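Local atomic coordinates of catalase A (Saccharomyces cerevisiae, PDB entry 1A4E), a protein that uses heme to break hydrogen peroxide down into water and oxygen in the peroxisome, probably sparing the cell the toxic effects of the peroxide. Residues T188-R193 with K226-E231; V262-M267 with R294-I299; E313-A318 with P357-Y362. All coordinates share one frame; numbering follows the deposited sequence.

Contact 1: residues T188-R193 with K226-E231; sequences TPANYR and KNLTIE
A single beta bridge, Pro189 with Asn227, ties the loop that follows helix 176-182 to the turn leading into helix 230-239 of the catalase fold. The touching parts, 188-191 and 226-230, run in directions 136° apart, and the bridge brings Pro189 CA to 4.3 Å from Asn227 CA. On one flank Ala190 N donates to Lys226 O at 3.0 Å. On the other Leu228 N donates to Thr188 O, also at 3.0 Å. Beside this bond the side chain of Thr188 adds a third: its chi1 of 54° sets OG1 between the backbone N and the carbonyl carbon, from where it donates to Leu228 O at 2.9 Å, coming from above the carbonyl plane. Thr188 is thus joined to Leu228 twice, by backbone and by hydroxyl, just before Thr229, the N-cap residue of helix 230-239. An alanine at Thr188 would probably leave Leu228 O without this donor and remove the methyl CG2 that approaches Ile230 CD1, making this lead-in to the helix less firmly held.

The apolar part centres on Ala190. Leu228 CG stands 3.9 Å from Ala190 CA, while Leu228 also packs on Ile236 of helix 230-239. Beyond the bridge, Ile230 turns to helix 445-457, touching Tyr451, Asn452 and Ile455. At the opposite end the extended chain of Lys226 runs alongside the Ala190 methyl, each of its carbons from CB onward within 4.0 Å of Ala190 CB, the closest being CE at 3.7 Å.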
loop_
_atom_site.group_PDB
_atom_site.type_symbol
_atom_site.label_atom_id
_atom_site.label_comp_id
_atom_site.label_asym_id
_atom_site.label_seq_id
_atom_site.Cartn_x
_atom_site.Cartn_y
_atom_site.Cartn_z
ATOM N N THR B 188 -21.847 -19.295 -22.519
ATOM C CA THR B 188 -21.011 -20.340 -21.937
ATOM C C THR B 188 -20.179 -21.028 -23.039
ATOM O O THR B 188 -20.538 -22.116 -23.487
ATOM C CB THR B 188 -21.904 -21.384 -21.180
ATOM O OG1 THR B 188 -22.891 -21.830 -22.098
ATOM C CG2 THR B 188 -22.572 -20.825 -19.936
ATOM N N PRO B 189 -19.050 -20.462 -23.524
ATOM C CA PRO B 189 -18.180 -21.059 -24.538
ATOM C C PRO B 189 -17.614 -22.399 -24.099
ATOM O O PRO B 189 -17.482 -22.661 -22.904
ATOM C CB PRO B 189 -17.079 -20.055 -24.770
ATOM C CG PRO B 189 -17.642 -18.771 -24.237
ATOM C CD PRO B 189 -18.446 -19.227 -23.039
ATOM N N ALA B 190 -17.265 -23.263 -25.053
ATOM C CA ALA B 190 -16.694 -24.574 -24.748
ATOM C C ALA B 190 -15.276 -24.476 -24.192
ATOM O O ALA B 190 -14.800 -25.346 -23.459
ATOM C CB ALA B 190 -16.653 -25.427 -26.004
ATOM N N ASN B 191 -14.634 -23.377 -24.605
ATOM C CA ASN B 191 -13.301 -22.990 -24.197
ATOM C C ASN B 191 -12.941 -21.641 -24.816
ATOM O O ASN B 191 -13.724 -21.072 -25.587
ATOM C CB ASN B 191 -12.299 -24.050 -24.634
ATOM C CG ASN B 191 -12.327 -24.418 -26.106
ATOM O OD1 ASN B 191 -11.998 -23.630 -26.983
ATOM N ND2 ASN B 191 -12.732 -25.639 -26.413
ATOM N N TYR B 192 -11.756 -21.104 -24.489
ATOM C CA TYR B 192 -11.294 -19.819 -25.005
ATOM C C TYR B 192 -10.893 -19.811 -26.474
ATOM O O TYR B 192 -10.878 -18.763 -27.124
ATOM C CB TYR B 192 -10.109 -19.334 -24.168
ATOM C CG TYR B 192 -10.478 -18.978 -22.734
ATOM C CD1 TYR B 192 -11.603 -18.185 -22.486
ATOM C CD2 TYR B 192 -9.694 -19.442 -21.670
ATOM C CE1 TYR B 192 -11.952 -17.855 -21.182
ATOM C CE2 TYR B 192 -10.045 -19.115 -20.359
ATOM C CZ TYR B 192 -11.174 -18.326 -20.125
ATOM O OH TYR B 192 -11.545 -18.001 -18.834
ATOM N N ARG B 193 -10.578 -20.996 -27.003
ATOM C CA ARG B 193 -10.208 -21.157 -28.404
ATOM C C ARG B 193 -11.423 -21.177 -29.325
ATOM O O ARG B 193 -11.291 -21.116 -30.542
ATOM C CB ARG B 193 -9.442 -22.455 -28.564
ATOM C CG ARG B 193 -8.152 -22.465 -27.765
ATOM C CD ARG B 193 -7.758 -23.866 -27.343
ATOM N NE ARG B 193 -7.681 -24.770 -28.470
ATOM C CZ ARG B 193 -8.333 -25.934 -28.495
ATOM N NH1 ARG B 193 -9.091 -26.351 -27.491
ATOM N NH2 ARG B 193 -8.242 -26.680 -29.582
ATOM N N LYS B 226 -17.955 -22.889 -30.606
ATOM C CA LYS B 226 -18.384 -24.108 -29.957
ATOM C C LYS B 226 -18.767 -23.680 -28.551
ATOM O O LYS B 226 -18.051 -22.931 -27.886
ATOM C CB LYS B 226 -17.235 -25.115 -29.952
ATOM C CG LYS B 226 -17.648 -26.499 -29.478
ATOM C CD LYS B 226 -16.408 -27.361 -29.299
ATOM C CE LYS B 226 -16.689 -28.426 -28.237
ATOM N NZ LYS B 226 -15.445 -28.932 -27.672
ATOM N N ASN B 227 -19.957 -24.127 -28.139
ATOM C CA ASN B 227 -20.556 -23.772 -26.863
ATOM C C ASN B 227 -21.012 -24.985 -26.065
ATOM O O ASN B 227 -21.123 -26.116 -26.547
ATOM C CB ASN B 227 -21.786 -22.886 -27.054
ATOM C CG ASN B 227 -21.542 -21.594 -27.803
ATOM O OD1 ASN B 227 -20.631 -20.830 -27.494
ATOM N ND2 ASN B 227 -22.375 -21.316 -28.799
ATOM N N LEU B 228 -21.266 -24.689 -24.794
ATOM C CA LEU B 228 -21.814 -25.645 -23.862
ATOM C C LEU B 228 -23.252 -25.241 -23.554
ATOM O O LEU B 228 -23.670 -24.091 -23.749
ATOM C CB LEU B 228 -21.025 -25.652 -22.553
ATOM C CG LEU B 228 -19.541 -25.991 -22.556
ATOM C CD1 LEU B 228 -19.002 -25.827 -21.149
ATOM C CD2 LEU B 228 -19.318 -27.405 -23.068
ATOM N N THR B 229 -24.030 -26.236 -23.110
ATOM C CA THR B 229 -25.362 -25.958 -22.587
ATOM C C THR B 229 -25.157 -25.646 -21.111
ATOM O O THR B 229 -24.126 -26.023 -20.540
ATOM C CB THR B 229 -26.312 -27.173 -22.757
ATOM O OG1 THR B 229 -25.757 -28.294 -22.083
ATOM C CG2 THR B 229 -26.535 -27.493 -24.226
ATOM N N ILE B 230 -26.098 -24.975 -20.445
ATOM C CA ILE B 230 -25.895 -24.603 -19.055
ATOM C C ILE B 230 -25.787 -25.808 -18.124
ATOM O O ILE B 230 -25.147 -25.707 -17.080
ATOM C CB ILE B 230 -27.047 -23.617 -18.650
ATOM C CG1 ILE B 230 -26.783 -23.064 -17.248
ATOM C CG2 ILE B 230 -28.402 -24.306 -18.714
ATOM C CD1 ILE B 230 -25.445 -22.304 -17.063
ATOM N N GLU B 231 -26.330 -26.969 -18.517
ATOM C CA GLU B 231 -26.228 -28.193 -17.726
ATOM C C GLU B 231 -24.811 -28.750 -17.775
ATOM O O GLU B 231 -24.274 -29.175 -16.748
ATOM C CB GLU B 231 -27.158 -29.297 -18.232
ATOM C CG GLU B 231 -28.653 -28.987 -18.212
ATOM C CD GLU B 231 -29.249 -28.353 -19.471
ATOM O OE1 GLU B 231 -28.531 -28.035 -20.425
ATOM O OE2 GLU B 231 -30.469 -28.188 -19.491
#

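Contact 2: residues V262-M267 with R294-I299; sequences VYIQTM and RRVGKI
Val262 and Ile264 of strand 262-267 bond to strand 294-299 in antiparallel fashion, the axes 4.5 Å apart at closest and their directions differing by 145°. Ile264 and Arg294 form a hydrogen-bonded pair, with Ile264 N to Arg294 O and Arg294 N to Ile264 O both 2.9 Å long. Between Tyr263 and Val262 the register slips by one residue: Val296 and Gly297 both face Val262, which defines a classic beta bulge. Val262 O takes Val296 N at 2.9 Å and, weakly, Gly297 N at 3.5 Å, while Val262 N donates to Gly297 O. The psi of -57° at Val296 marks the bulge in the backbone.

Tyr263 and Arg295 make the non-hydrogen-bonded pair. Tyr263 CE2 lies 3.8 Å from Arg295 CB, and Arg294 O meets the edge of the ring. The Arg295 chain, bent at chi3, turns its guanidinium 75° from the ring plane, and NH1 finds its salt bridge with Asp70. Aliphatic groups complete the contact: Ile264 CG2 meets Val296 CG2 at 3.9 Å, the two side chains crossing at about a right angle, and Val262 CG2 touches Ile299 CG1 at 4.0 Å.

These strands belong to the antiparallel beta barrel of catalases. Strand 212-221 flanks 259-267, its Val217 and Val215 touching Val262 and Ile264, and strand 59-68 flanks 294-303, with Phe66 packed on Val262, Val296 and Ile299.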
loop_
_atom_site.group_PDB
_atom_site.type_symbol
_atom_site.label_atom_id
_atom_site.label_comp_id
_atom_site.label_asym_id
_atom_site.label_seq_id
_atom_site.Cartn_x
_atom_site.Cartn_y
_atom_site.Cartn_z
ATOM N N VAL B 262 -8.299 -11.502 -37.794
ATOM C CA VAL B 262 -8.719 -10.161 -37.437
ATOM C C VAL B 262 -9.300 -9.439 -38.650
ATOM O O VAL B 262 -8.704 -9.395 -39.723
ATOM C CB VAL B 262 -7.496 -9.392 -36.870
ATOM C CG1 VAL B 262 -7.909 -8.002 -36.413
ATOM C CG2 VAL B 262 -6.916 -10.145 -35.690
ATOM N N TYR B 263 -10.479 -8.850 -38.477
ATOM C CA TYR B 263 -11.172 -8.092 -39.509
ATOM C C TYR B 263 -11.599 -6.759 -38.928
ATOM O O TYR B 263 -11.647 -6.603 -37.711
ATOM C CB TYR B 263 -12.466 -8.740 -39.992
ATOM C CG TYR B 263 -12.352 -10.134 -40.573
ATOM C CD1 TYR B 263 -12.471 -11.249 -39.734
ATOM C CD2 TYR B 263 -12.147 -10.298 -41.943
ATOM C CE1 TYR B 263 -12.374 -12.533 -40.270
ATOM C CE2 TYR B 263 -12.047 -11.580 -42.484
ATOM C CZ TYR B 263 -12.156 -12.687 -41.639
ATOM O OH TYR B 263 -12.034 -13.951 -42.169
ATOM N N ILE B 264 -11.902 -5.781 -39.789
ATOM C CA ILE B 264 -12.458 -4.516 -39.345
ATOM C C ILE B 264 -13.631 -4.104 -40.233
ATOM O O ILE B 264 -13.771 -4.542 -41.376
ATOM C CB ILE B 264 -11.421 -3.347 -39.368
ATOM C CG1 ILE B 264 -10.828 -3.153 -40.761
ATOM C CG2 ILE B 264 -10.350 -3.628 -38.315
ATOM C CD1 ILE B 264 -9.960 -1.888 -40.880
ATOM N N GLN B 265 -14.507 -3.270 -39.666
ATOM C CA GLN B 265 -15.580 -2.613 -40.390
ATOM C C GLN B 265 -15.209 -1.144 -40.338
ATOM O O GLN B 265 -14.896 -0.614 -39.270
ATOM C CB GLN B 265 -16.921 -2.755 -39.715
ATOM C CG GLN B 265 -17.558 -4.119 -39.810
ATOM C CD GLN B 265 -18.824 -4.162 -38.975
ATOM O OE1 GLN B 265 -18.748 -4.013 -37.760
ATOM N NE2 GLN B 265 -20.013 -4.339 -39.561
ATOM N N THR B 266 -15.171 -0.479 -41.491
ATOM C CA THR B 266 -14.882 0.937 -41.519
ATOM C C THR B 266 -16.103 1.728 -41.950
ATOM O O THR B 266 -17.056 1.200 -42.523
ATOM C CB THR B 266 -13.706 1.229 -42.456
ATOM O OG1 THR B 266 -13.999 0.676 -43.727
ATOM C CG2 THR B 266 -12.423 0.656 -41.912
ATOM N N MET B 267 -16.040 3.026 -41.659
ATOM C CA MET B 267 -17.147 3.934 -41.874
ATOM C C MET B 267 -16.631 5.360 -41.836
ATOM O O MET B 267 -15.775 5.686 -41.018
ATOM C CB MET B 267 -18.163 3.710 -40.762
ATOM C CG MET B 267 -19.427 4.479 -40.939
ATOM S SD MET B 267 -20.507 4.381 -39.508
ATOM C CE MET B 267 -21.054 2.713 -39.684
ATOM N N ARG B 294 -13.490 -6.411 -43.533
ATOM C CA ARG B 294 -12.276 -6.304 -44.321
ATOM C C ARG B 294 -11.168 -7.004 -43.544
ATOM O O ARG B 294 -11.036 -6.770 -42.340
ATOM C CB ARG B 294 -11.980 -4.832 -44.520
ATOM C CG ARG B 294 -10.693 -4.593 -45.277
ATOM C CD ARG B 294 -10.488 -3.128 -45.567
ATOM N NE ARG B 294 -9.171 -2.973 -46.149
ATOM C CZ ARG B 294 -8.747 -1.806 -46.605
ATOM N NH1 ARG B 294 -9.501 -0.716 -46.564
ATOM N NH2 ARG B 294 -7.525 -1.719 -47.114
ATOM N N ARG B 295 -10.355 -7.864 -44.166
ATOM C CA ARG B 295 -9.346 -8.614 -43.428
ATOM C C ARG B 295 -8.044 -7.863 -43.168
ATOM O O ARG B 295 -7.549 -7.108 -43.999
ATOM C CB ARG B 295 -9.077 -9.921 -44.179
ATOM C CG ARG B 295 -8.224 -10.937 -43.414
ATOM C CD ARG B 295 -8.314 -12.352 -43.966
ATOM N NE ARG B 295 -8.344 -12.359 -45.419
ATOM C CZ ARG B 295 -7.283 -12.631 -46.166
ATOM N NH1 ARG B 295 -6.100 -12.930 -45.641
ATOM N NH2 ARG B 295 -7.406 -12.546 -47.480
ATOM N N VAL B 296 -7.498 -8.062 -41.959
ATOM C CA VAL B 296 -6.280 -7.402 -41.520
ATOM C C VAL B 296 -5.142 -8.391 -41.302
ATOM O O VAL B 296 -4.079 -8.239 -41.906
ATOM C CB VAL B 296 -6.532 -6.630 -40.211
ATOM C CG1 VAL B 296 -5.274 -5.845 -39.839
ATOM C CG2 VAL B 296 -7.697 -5.672 -40.375
ATOM N N GLY B 297 -5.328 -9.395 -40.436
ATOM C CA GLY B 297 -4.254 -10.328 -40.144
ATOM C C GLY B 297 -4.637 -11.460 -39.216
ATOM O O GLY B 297 -5.803 -11.823 -39.140
ATOM N N LYS B 298 -3.666 -12.031 -38.492
ATOM C CA LYS B 298 -3.896 -13.189 -37.626
ATOM C C LYS B 298 -3.320 -13.027 -36.233
ATOM O O LYS B 298 -2.289 -12.382 -36.060
ATOM C CB LYS B 298 -3.239 -14.470 -38.129
ATOM C CG LYS B 298 -3.354 -14.811 -39.593
ATOM C CD LYS B 298 -3.771 -16.266 -39.794
ATOM C CE LYS B 298 -5.203 -16.503 -39.307
ATOM N NZ LYS B 298 -5.805 -17.619 -40.009
ATOM N N ILE B 299 -3.962 -13.633 -35.233
ATOM C CA ILE B 299 -3.382 -13.737 -33.907
ATOM C C ILE B 299 -3.215 -15.238 -33.674
ATOM O O ILE B 299 -4.185 -15.989 -33.744
ATOM C CB ILE B 299 -4.323 -13.107 -32.846
ATOM C CG1 ILE B 299 -4.329 -11.587 -33.028
ATOM C CG2 ILE B 299 -3.874 -13.498 -31.431
ATOM C CD1 ILE B 299 -5.306 -10.836 -32.105
#

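Contact 3: residues E313-A318 with P357-Y362; sequences EQAAFA and PVNCPY. With HEM (protoporphyrin IX containing Fe), chain I.
Asn359 reaches from one loop of the catalase fold to grip the backbone of another, next to the heme pocket. Its primary amide bridges two main-chain groups of 313-318, the loop that follows helix 308-313: ND2 donates to Gln314 O at 3.0 Å, and OD1 accepts from Ala316 N at 2.8 Å. The N-H...O angles are 151° and 160°, so the first bond is the more bent, and Ala316 N lies tilted from the plane of the Asn359 amide. Because one bond needs a donor and the other an acceptor, the pair fixes which way round the amide lies and resists its rotation. A chi1 of -61°, with CG anti to the carbonyl carbon, carries the group across. The Ala316 methyl closes in beside it, CB standing 3.5 Å from ND2, and itself rests on His345, Leu349 and Phe353. A weak hydrogen bond from ND2 to Phe353 O is a further tie.

Outside this polar junction the packing is looser. Val358 CG2 comes no nearer than 4.1 Å to Ala315 CA, and the whole interface buries just 175 Å². Both side chains also lie on Leu91 of strand 87-95. Farther along 357-362 is the solvent side, where Tyr362 is exposed and its ring meets that of Tyr118. Gln314 looks instead to the tetramer, its NE2 bonded to Asn377 O of the second subunit.

Past Ala316, 313-318 runs on into the heme pocket. Ala318 touches Tyr341, the axial ligand of the iron, and Phe317 brings its ring to a propionate, with Phe317 CD2 3.4 Å from O2D of the heme.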
loop_
_atom_site.group_PDB
_atom_site.type_symbol
_atom_site.label_atom_id
_atom_site.label_comp_id
_atom_site.label_asym_id
_atom_site.label_seq_id
_atom_site.Cartn_x
_atom_site.Cartn_y
_atom_site.Cartn_z
ATOM N N GLU B 313 -1.050 -12.745 -13.959
ATOM C CA GLU B 313 -1.676 -12.040 -12.859
ATOM C C GLU B 313 -1.147 -10.617 -12.724
ATOM O O GLU B 313 -1.907 -9.698 -12.418
ATOM C CB GLU B 313 -1.446 -12.845 -11.584
ATOM C CG GLU B 313 -2.273 -12.373 -10.391
ATOM C CD GLU B 313 -3.790 -12.446 -10.550
ATOM O OE1 GLU B 313 -4.314 -13.265 -11.303
ATOM O OE2 GLU B 313 -4.467 -11.682 -9.878
ATOM N N GLN B 314 0.143 -10.400 -12.991
ATOM C CA GLN B 314 0.698 -9.060 -12.954
ATOM C C GLN B 314 0.522 -8.261 -14.247
ATOM O O GLN B 314 0.924 -7.095 -14.324
ATOM C CB GLN B 314 2.176 -9.132 -12.620
ATOM C CG GLN B 314 2.414 -9.479 -11.163
ATOM C CD GLN B 314 3.823 -9.151 -10.701
ATOM O OE1 GLN B 314 4.024 -8.480 -9.687
ATOM N NE2 GLN B 314 4.839 -9.603 -11.429
ATOM N N ALA B 315 -0.095 -8.860 -15.276
ATOM C CA ALA B 315 -0.298 -8.192 -16.551
ATOM C C ALA B 315 -1.331 -7.085 -16.427
ATOM O O ALA B 315 -2.373 -7.240 -15.793
ATOM C CB ALA B 315 -0.777 -9.188 -17.583
ATOM N N ALA B 316 -0.999 -5.951 -17.040
ATOM C CA ALA B 316 -1.831 -4.760 -17.003
ATOM C C ALA B 316 -2.247 -4.361 -18.407
ATOM O O ALA B 316 -1.407 -4.080 -19.255
ATOM C CB ALA B 316 -1.064 -3.609 -16.391
ATOM N N PHE B 317 -3.556 -4.323 -18.644
ATOM C CA PHE B 317 -4.143 -3.992 -19.941
ATOM C C PHE B 317 -5.006 -2.747 -19.796
ATOM O O PHE B 317 -5.790 -2.648 -18.849
ATOM C CB PHE B 317 -5.030 -5.117 -20.452
ATOM C CG PHE B 317 -4.329 -6.446 -20.668
ATOM C CD1 PHE B 317 -3.740 -6.737 -21.901
ATOM C CD2 PHE B 317 -4.273 -7.377 -19.632
ATOM C CE1 PHE B 317 -3.097 -7.959 -22.091
ATOM C CE2 PHE B 317 -3.627 -8.597 -19.833
ATOM C CZ PHE B 317 -3.038 -8.890 -21.059
ATOM N N ALA B 318 -4.873 -1.792 -20.728
ATOM C CA ALA B 318 -5.599 -0.527 -20.680
ATOM C C ALA B 318 -5.926 -0.000 -22.075
ATOM O O ALA B 318 -5.046 -0.001 -22.942
ATOM C CB ALA B 318 -4.766 0.527 -19.961
ATOM N N PRO B 357 8.100 -6.829 -16.107
ATOM C CA PRO B 357 8.497 -7.314 -17.428
ATOM C C PRO B 357 7.414 -7.468 -18.502
ATOM O O PRO B 357 7.592 -6.963 -19.612
ATOM C CB PRO B 357 9.214 -8.603 -17.098
ATOM C CG PRO B 357 9.959 -8.218 -15.853
ATOM C CD PRO B 357 8.885 -7.494 -15.070
ATOM N N VAL B 358 6.267 -8.097 -18.194
ATOM C CA VAL B 358 5.183 -8.234 -19.165
ATOM C C VAL B 358 4.505 -6.922 -19.525
ATOM O O VAL B 358 3.894 -6.843 -20.586
ATOM C CB VAL B 358 4.057 -9.209 -18.693
ATOM C CG1 VAL B 358 4.597 -10.597 -18.904
ATOM C CG2 VAL B 358 3.618 -8.996 -17.239
ATOM N N ASN B 359 4.568 -5.886 -18.673
ATOM C CA ASN B 359 3.994 -4.578 -18.991
ATOM C C ASN B 359 4.981 -3.600 -19.609
ATOM O O ASN B 359 4.613 -2.526 -20.075
ATOM C CB ASN B 359 3.417 -3.959 -17.731
ATOM C CG ASN B 359 2.330 -4.854 -17.187
ATOM O OD1 ASN B 359 1.671 -5.578 -17.937
ATOM N ND2 ASN B 359 2.148 -4.843 -15.871
ATOM N N CYS B 360 6.259 -3.978 -19.603
ATOM C CA CYS B 360 7.325 -3.153 -20.133
ATOM C C CYS B 360 7.231 -3.078 -21.665
ATOM O O CYS B 360 7.034 -4.100 -22.331
ATOM C CB CYS B 360 8.647 -3.765 -19.648
ATOM S SG CYS B 360 10.129 -2.862 -20.150
ATOM N N PRO B 361 7.292 -1.879 -22.269
ATOM C CA PRO B 361 7.344 -1.693 -23.718
ATOM C C PRO B 361 8.695 -2.094 -24.287
ATOM O O PRO B 361 9.487 -1.211 -24.610
ATOM C CB PRO B 361 7.013 -0.231 -23.873
ATOM C CG PRO B 361 7.623 0.397 -22.632
ATOM C CD PRO B 361 7.179 -0.595 -21.574
ATOM N N TYR B 362 8.997 -3.387 -24.463
ATOM C CA TYR B 362 10.363 -3.747 -24.817
ATOM C C TYR B 362 10.816 -3.316 -26.207
ATOM O O TYR B 362 12.006 -3.065 -26.410
ATOM C CB TYR B 362 10.555 -5.272 -24.624
ATOM C CG TYR B 362 10.080 -6.242 -25.697
ATOM C CD1 TYR B 362 10.827 -6.397 -26.877
ATOM C CD2 TYR B 362 8.918 -6.991 -25.501
ATOM C CE1 TYR B 362 10.415 -7.284 -27.866
ATOM C CE2 TYR B 362 8.502 -7.891 -26.487
ATOM C CZ TYR B 362 9.252 -8.023 -27.663
ATOM O OH TYR B 362 8.845 -8.889 -28.656
HETATM C CHA HEM I . -11.117 -5.186 -16.892
HETATM C CHB HEM I . -13.194 -0.960 -15.977
HETATM C CHC HEM I . -16.140 -1.631 -19.689
HETATM C CHD HEM I . -13.369 -5.281 -21.152
HETATM C C1A HEM I . -11.539 -4.051 -16.223
HETATM C C2A HEM I . -10.858 -3.490 -15.072
HETATM C C3A HEM I . -11.384 -2.258 -14.867
HETATM C C4A HEM I . -12.409 -2.083 -15.868
HETATM C CMA HEM I . -10.950 -1.212 -13.851
HETATM C CAA HEM I . -9.718 -4.132 -14.303
HETATM C CBA HEM I . -8.416 -3.491 -14.732
HETATM C CGA HEM I . -7.185 -4.016 -14.028
HETATM O O1A HEM I . -7.152 -4.107 -12.803
HETATM O O2A HEM I . -6.235 -4.320 -14.732
HETATM C C1B HEM I . -14.165 -0.761 -16.933
HETATM C C2B HEM I . -15.049 0.379 -16.953
HETATM C C3B HEM I . -15.970 0.150 -17.948
HETATM C C4B HEM I . -15.594 -1.131 -18.529
HETATM C CMB HEM I . -14.920 1.556 -15.991
HETATM C CAB HEM I . -17.065 0.914 -18.370
HETATM C CBB HEM I . -17.378 2.312 -18.032
HETATM C C1C HEM I . -15.627 -2.673 -20.436
HETATM C C2C HEM I . -16.029 -2.962 -21.793
HETATM C C3C HEM I . -15.205 -3.952 -22.244
HETATM C C4C HEM I . -14.312 -4.266 -21.143
HETATM C CMC HEM I . -17.134 -2.227 -22.548
HETATM C CAC HEM I . -15.159 -4.522 -23.507
HETATM C CBC HEM I . -14.912 -3.762 -24.713
HETATM C C1D HEM I . -12.522 -5.590 -20.104
HETATM C C2D HEM I . -11.565 -6.668 -20.118
HETATM C C3D HEM I . -10.959 -6.653 -18.911
HETATM C C4D HEM I . -11.529 -5.566 -18.162
HETATM C CMD HEM I . -11.269 -7.621 -21.267
HETATM C CAD HEM I . -9.915 -7.633 -18.413
HETATM C CBD HEM I . -8.487 -7.241 -18.715
HETATM C CGD HEM I . -7.538 -8.321 -18.229
HETATM O O1D HEM I . -7.629 -9.447 -18.697
HETATM O O2D HEM I . -6.707 -8.054 -17.369
HETATM N NA HEM I . -12.475 -3.163 -16.723
HETATM N NB HEM I . -14.484 -1.671 -17.914
HETATM N NC HEM I . -14.546 -3.441 -20.058
HETATM N ND HEM I . -12.486 -4.905 -18.904
HETATM FE FE HEM I . -13.524 -3.323 -18.380
#

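The three contacts all belong to the catalase fold and follow one another along the chain, none touching another. Contacts 1 and 2 have centres about 25 Å apart, as do contacts 2 and 3, whereas the centres of contacts 1 and 3, on opposite sides of the chain's centre, are about 29 Å apart. Contact 3 comes closest to the heme, through the pocket residue Phe317, and its Ala316 side chain is about 8 Å from that of Tyr341. The Pro189 side chain of contact 1 and the Ile299 side chain of contact 2 are each about 13 Å from the heme. That of Pro189 is also about 11 Å from the side chain of the active-site Asn129 and about 12 Å from that of His56.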